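Local coordinates for hypothetical 39.9 kDa protein (Saccharomyces cerevisiae, PDB 2GA8) that is an ATP-dependent P-loop kinase and could be involved in assembly of the endoplasmic reticulum membrane, at residues 70-75 with 232-237; 131-135 with 249-253. The contacts are given in a common frame with arbitrary orientation. Residues are numbered along the deposited sequence.

Contact 2 lies within the mixed β-sheet that accompanies the parallel P-loop sheet, and contact 1 lies at its margin, in the loop leading into strand 237-243; both are away from the predicted ATP site. In contact 1, residues 70-75 run beside 232-237; in contact 2, residues 131-135, leading into strand 134-136, face residues 249-253 of strand 248-256. Strand 237-243 lies between those two strands; along the chain the segments of the two contacts alternate. Their centres are about 20 Å apart, and they meet where Ile237 CG2 packs on Ile134 CG2 at 3.9 Å. A mercury ion lies about 4 Å from the side chain of Val73, and one lies about 8 Å from that of Asn132.

Contact 1: residues 70-75 with 232-237; sequences KPMVNL and QTIPDI
Segment 70-75 is extended as far as Asn74; 232-237 starts with a helical-type bend at Gln232 and Thr233 and extends from Ile234. They run side by side in the same direction, 13° apart. Met72 and Thr233 set the register, with CA atoms 4.2 Å apart. A nearly straight hydrogen bond, Val73 N to Thr233 O (3.0 Å, 172°), ties the backbones, and Met72 CA adds a CA-H...O contact to Thr233 O at 3.6 Å. Thr233 is the main bump: its CG2 fits against Lys70 CB at 3.6 Å and Pro71 O at 3.3 Å. Met72, m at all three chi angles, curls back over the other segment, bringing SD to 3.3 Å from Gln232 O and CE to 3.8 Å from Pro235 CB. Val73 CG2 meets Ile234 CD1 at 4.0 Å. Leu75 (mt) lowers CD1 into the hollow between Pro235 CG, at 3.6 Å, and Ile237 CD1, at 4.0 Å. Such pairing, with one backbone bond and apolar interdigitation, prolongs the parallel alignment of strands 65-66 and 230-231 beyond their short sheet. Helix 192-206 packs on Leu75 and Ile237 through Ile201, while Ile136 of strand 134-136 touches Leu75 and Pro235.

Contact 2: residues 131-135 with 249-253; sequences ANAIR and PTPDQ
Residues 131-135 and 249-253 face each other at a distance, their touching parts 17° apart in direction, with CA atoms 6.0 Å apart at Ala131 and Pro249 and 7.3 Å at Arg135 and Asp252. The Pro249 ring, C-gamma endo, places CG 3.7 Å from Ala131 CB and likewise 3.7 Å from Asn132 ND2, whose amide is held by Gly163 O and His165 O. Arg135 has chi1 in m, runs straight on with chi2 and chi3 both t, and then bends at chi4, 65°. NH1 thereby comes to 3.5 Å from Asp252 OD1 in a salt bridge and to 3.7 Å from Pro251 CB. Strand 237-243 pairs antiparallel with both 134-136 and 248-256 in the mixed sheet, so these second neighbours meet through side chains and water. Asp252, at positive phi (31°) where the chain turns a corner, has chi1 at -38°; its OD2 is hydrogen-bonded to the terminal hydroxyl (OH) of the modified cysteine at position 121. Water 1 donates to Ala133 O (2.8 Å) and accepts from Asp252 N (3.0 Å).

Contact 1: residues 70-75 with 232-237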
loop_
_atom_site.group_PDB
_atom_site.type_symbol
_atom_site.label_atom_id
_atom_site.label_comp_id
_atom_site.label_asym_id
_atom_site.label_seq_id
_atom_site.Cartn_x
_atom_site.Cartn_y
_atom_site.Cartn_z
ATOM N N LYS A 70 -13.047 -25.557 -3.586
ATOM C CA LYS A 70 -11.598 -25.487 -3.708
ATOM C C LYS A 70 -10.975 -25.037 -2.394
ATOM O O LYS A 70 -11.623 -24.379 -1.583
ATOM C CB LYS A 70 -11.205 -24.517 -4.825
ATOM C CG LYS A 70 -11.632 -24.965 -6.209
ATOM C CD LYS A 70 -11.064 -24.048 -7.274
ATOM C CE LYS A 70 -11.336 -24.584 -8.670
ATOM N NZ LYS A 70 -10.658 -23.762 -9.712
ATOM N N PRO A 71 -9.709 -25.411 -2.152
ATOM C CA PRO A 71 -9.065 -25.000 -0.904
ATOM C C PRO A 71 -8.637 -23.535 -0.972
ATOM O O PRO A 71 -8.464 -22.978 -2.059
ATOM C CB PRO A 71 -7.876 -25.947 -0.809
ATOM C CG PRO A 71 -7.492 -26.121 -2.247
ATOM C CD PRO A 71 -8.836 -26.311 -2.926
ATOM N N MET A 72 -8.476 -22.920 0.193
ATOM C CA MET A 72 -8.062 -21.526 0.284
ATOM C C MET A 72 -6.662 -21.350 -0.282
ATOM O O MET A 72 -5.805 -22.212 -0.098
ATOM C CB MET A 72 -8.057 -21.072 1.744
ATOM C CG MET A 72 -9.399 -21.159 2.427
ATOM S SD MET A 72 -10.603 -20.111 1.613
ATOM C CE MET A 72 -10.041 -18.501 2.141
ATOM N N VAL A 73 -6.428 -20.238 -0.971
ATOM C CA VAL A 73 -5.108 -19.965 -1.524
ATOM C C VAL A 73 -4.161 -19.806 -0.338
ATOM O O VAL A 73 -4.465 -19.068 0.601
ATOM C CB VAL A 73 -5.096 -18.656 -2.353
ATOM C CG1 VAL A 73 -3.685 -18.350 -2.834
ATOM C CG2 VAL A 73 -6.039 -18.786 -3.540
ATOM N N ASN A 74 -3.037 -20.513 -0.360
ATOM C CA ASN A 74 -2.067 -20.412 0.728
ATOM C C ASN A 74 -1.158 -19.245 0.370
ATOM O O ASN A 74 -0.394 -19.317 -0.588
ATOM C CB ASN A 74 -1.247 -21.698 0.849
ATOM C CG ASN A 74 -0.499 -21.785 2.165
ATOM O OD1 ASN A 74 0.182 -20.841 2.566
ATOM N ND2 ASN A 74 -0.619 -22.922 2.841
ATOM N N LEU A 75 -1.239 -18.170 1.141
ATOM C CA LEU A 75 -0.451 -16.989 0.832
ATOM C C LEU A 75 0.922 -16.890 1.470
ATOM O O LEU A 75 1.805 -16.228 0.926
ATOM C CB LEU A 75 -1.265 -15.740 1.168
ATOM C CG LEU A 75 -2.593 -15.678 0.410
ATOM C CD1 LEU A 75 -3.400 -14.486 0.873
ATOM C CD2 LEU A 75 -2.318 -15.613 -1.083
ATOM N N GLN A 232 -14.272 -17.892 -3.535
ATOM C CA GLN A 232 -14.309 -18.217 -2.116
ATOM C C GLN A 232 -12.912 -18.569 -1.593
ATOM O O GLN A 232 -12.689 -18.605 -0.386
ATOM C CB GLN A 232 -15.258 -19.398 -1.886
ATOM C CG GLN A 232 -15.592 -19.669 -0.430
ATOM C CD GLN A 232 -16.259 -18.483 0.244
ATOM O OE1 GLN A 232 -17.214 -17.911 -0.283
ATOM N NE2 GLN A 232 -15.763 -18.113 1.420
ATOM N N THR A 233 -11.972 -18.813 -2.499
ATOM C CA THR A 233 -10.615 -19.192 -2.099
ATOM C C THR A 233 -9.722 -18.047 -1.635
ATOM O O THR A 233 -8.640 -18.288 -1.107
ATOM C CB THR A 233 -9.871 -19.899 -3.239
ATOM O OG1 THR A 233 -9.667 -18.977 -4.317
ATOM C CG2 THR A 233 -10.668 -21.095 -3.730
ATOM N N ILE A 234 -10.174 -16.812 -1.829
ATOM C CA ILE A 234 -9.396 -15.634 -1.448
ATOM C C ILE A 234 -9.732 -15.184 -0.029
ATOM O O ILE A 234 -10.854 -14.781 0.252
ATOM C CB ILE A 234 -9.659 -14.475 -2.445
ATOM C CG1 ILE A 234 -9.299 -14.928 -3.864
ATOM C CG2 ILE A 234 -8.854 -13.237 -2.050
ATOM C CD1 ILE A 234 -7.813 -15.207 -4.082
ATOM N N PRO A 235 -8.749 -15.240 0.887
ATOM C CA PRO A 235 -8.980 -14.838 2.276
ATOM C C PRO A 235 -8.927 -13.333 2.476
ATOM O O PRO A 235 -8.476 -12.600 1.599
ATOM C CB PRO A 235 -7.850 -15.535 3.013
ATOM C CG PRO A 235 -6.704 -15.336 2.048
ATOM C CD PRO A 235 -7.345 -15.648 0.688
ATOM N N ASP A 236 -9.399 -12.876 3.632
ATOM C CA ASP A 236 -9.355 -11.456 3.951
ATOM C C ASP A 236 -7.921 -11.135 4.345
ATOM O O ASP A 236 -7.295 -11.884 5.092
ATOM C CB ASP A 236 -10.276 -11.118 5.131
ATOM C CG ASP A 236 -11.747 -11.123 4.756
ATOM O OD1 ASP A 236 -12.062 -11.133 3.549
ATOM O OD2 ASP A 236 -12.593 -11.099 5.677
ATOM N N ILE A 237 -7.404 -10.026 3.834
ATOM C CA ILE A 237 -6.047 -9.599 4.152
ATOM C C ILE A 237 -6.165 -8.248 4.834
ATOM O O ILE A 237 -6.723 -7.314 4.263
ATOM C CB ILE A 237 -5.199 -9.445 2.877
ATOM C CG1 ILE A 237 -5.128 -10.781 2.141
ATOM C CG2 ILE A 237 -3.794 -8.960 3.239
ATOM C CD1 ILE A 237 -4.535 -10.679 0.750
#

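Contact 2: residues 131-135 with 249-253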
loop_
_atom_site.group_PDB
_atom_site.type_symbol
_atom_site.label_atom_id
_atom_site.label_comp_id
_atom_site.label_asym_id
_atom_site.label_seq_id
_atom_site.Cartn_x
_atom_site.Cartn_y
_atom_site.Cartn_z
ATOM N N ALA A 131 3.936 -4.042 14.837
ATOM C CA ALA A 131 3.335 -2.761 14.470
ATOM C C ALA A 131 3.017 -2.647 12.979
ATOM O O ALA A 131 2.110 -1.915 12.590
ATOM C CB ALA A 131 4.244 -1.613 14.896
ATOM N N ASN A 132 3.766 -3.361 12.142
ATOM C CA ASN A 132 3.529 -3.316 10.700
ATOM C C ASN A 132 3.047 -4.669 10.192
ATOM O O ASN A 132 3.158 -4.975 9.006
ATOM C CB ASN A 132 4.817 -2.939 9.961
ATOM C CG ASN A 132 5.426 -1.651 10.477
ATOM O OD1 ASN A 132 6.579 -1.625 10.900
ATOM N ND2 ASN A 132 4.655 -0.573 10.436
ATOM N N ALA A 133 2.511 -5.481 11.093
ATOM C CA ALA A 133 2.040 -6.807 10.721
ATOM C C ALA A 133 0.902 -6.809 9.708
ATOM O O ALA A 133 0.037 -5.928 9.713
ATOM C CB ALA A 133 1.604 -7.578 11.976
ATOM N N ILE A 134 0.937 -7.808 8.833
ATOM C CA ILE A 134 -0.102 -8.039 7.834
ATOM C C ILE A 134 -0.839 -9.228 8.442
ATOM O O ILE A 134 -0.201 -10.148 8.953
ATOM C CB ILE A 134 0.496 -8.470 6.477
ATOM C CG1 ILE A 134 1.283 -7.309 5.865
ATOM C CG2 ILE A 134 -0.617 -8.946 5.539
ATOM C CD1 ILE A 134 2.194 -7.729 4.723
ATOM N N ARG A 135 -2.168 -9.209 8.412
ATOM C CA ARG A 135 -2.938 -10.309 8.984
ATOM C C ARG A 135 -3.822 -10.966 7.944
ATOM O O ARG A 135 -4.492 -10.291 7.166
ATOM C CB ARG A 135 -3.784 -9.811 10.159
ATOM C CG ARG A 135 -2.947 -9.363 11.349
ATOM C CD ARG A 135 -3.806 -9.093 12.576
ATOM N NE ARG A 135 -2.981 -8.827 13.752
ATOM C CZ ARG A 135 -2.182 -7.774 13.882
ATOM N NH1 ARG A 135 -2.099 -6.875 12.909
ATOM N NH2 ARG A 135 -1.455 -7.624 14.981
ATOM N N PRO A 249 1.969 3.397 13.554
ATOM C CA PRO A 249 1.118 2.510 12.760
ATOM C C PRO A 249 0.129 1.769 13.656
ATOM O O PRO A 249 0.433 1.467 14.812
ATOM C CB PRO A 249 2.125 1.576 12.093
ATOM C CG PRO A 249 3.228 1.504 13.096
ATOM C CD PRO A 249 3.369 2.940 13.533
ATOM N N THR A 250 -1.058 1.501 13.122
ATOM C CA THR A 250 -2.099 0.798 13.859
ATOM C C THR A 250 -2.593 -0.377 13.011
ATOM O O THR A 250 -2.655 -0.289 11.785
ATOM C CB THR A 250 -3.269 1.747 14.205
ATOM O OG1 THR A 250 -4.278 1.025 14.922
ATOM C CG2 THR A 250 -3.864 2.349 12.946
ATOM N N PRO A 251 -2.951 -1.494 13.661
ATOM C CA PRO A 251 -3.435 -2.717 13.015
ATOM C C PRO A 251 -4.746 -2.692 12.239
ATOM O O PRO A 251 -5.641 -1.883 12.494
ATOM C CB PRO A 251 -3.486 -3.711 14.172
ATOM C CG PRO A 251 -3.869 -2.840 15.319
ATOM C CD PRO A 251 -2.955 -1.650 15.127
ATOM N N ASP A 252 -4.825 -3.615 11.285
ATOM C CA ASP A 252 -5.985 -3.832 10.428
ATOM C C ASP A 252 -6.856 -2.627 10.087
ATOM O O ASP A 252 -8.058 -2.635 10.353
ATOM C CB ASP A 252 -6.862 -4.918 11.053
ATOM C CG ASP A 252 -6.048 -6.020 11.694
ATOM O OD1 ASP A 252 -5.057 -6.467 11.077
ATOM O OD2 ASP A 252 -6.400 -6.445 12.815
ATOM N N GLN A 253 -6.268 -1.606 9.477
ATOM C CA GLN A 253 -7.027 -0.417 9.107
ATOM C C GLN A 253 -7.651 -0.565 7.730
ATOM O O GLN A 253 -8.633 0.105 7.403
ATOM C CB GLN A 253 -6.124 0.818 9.135
ATOM C CG GLN A 253 -5.647 1.168 10.526
ATOM C CD GLN A 253 -6.782 1.612 11.429
ATOM O OE1 GLN A 253 -6.738 1.416 12.642
ATOM N NE2 GLN A 253 -7.801 2.227 10.840
HETATM O O HOH W 1 -2.735 -5.320 9.880
#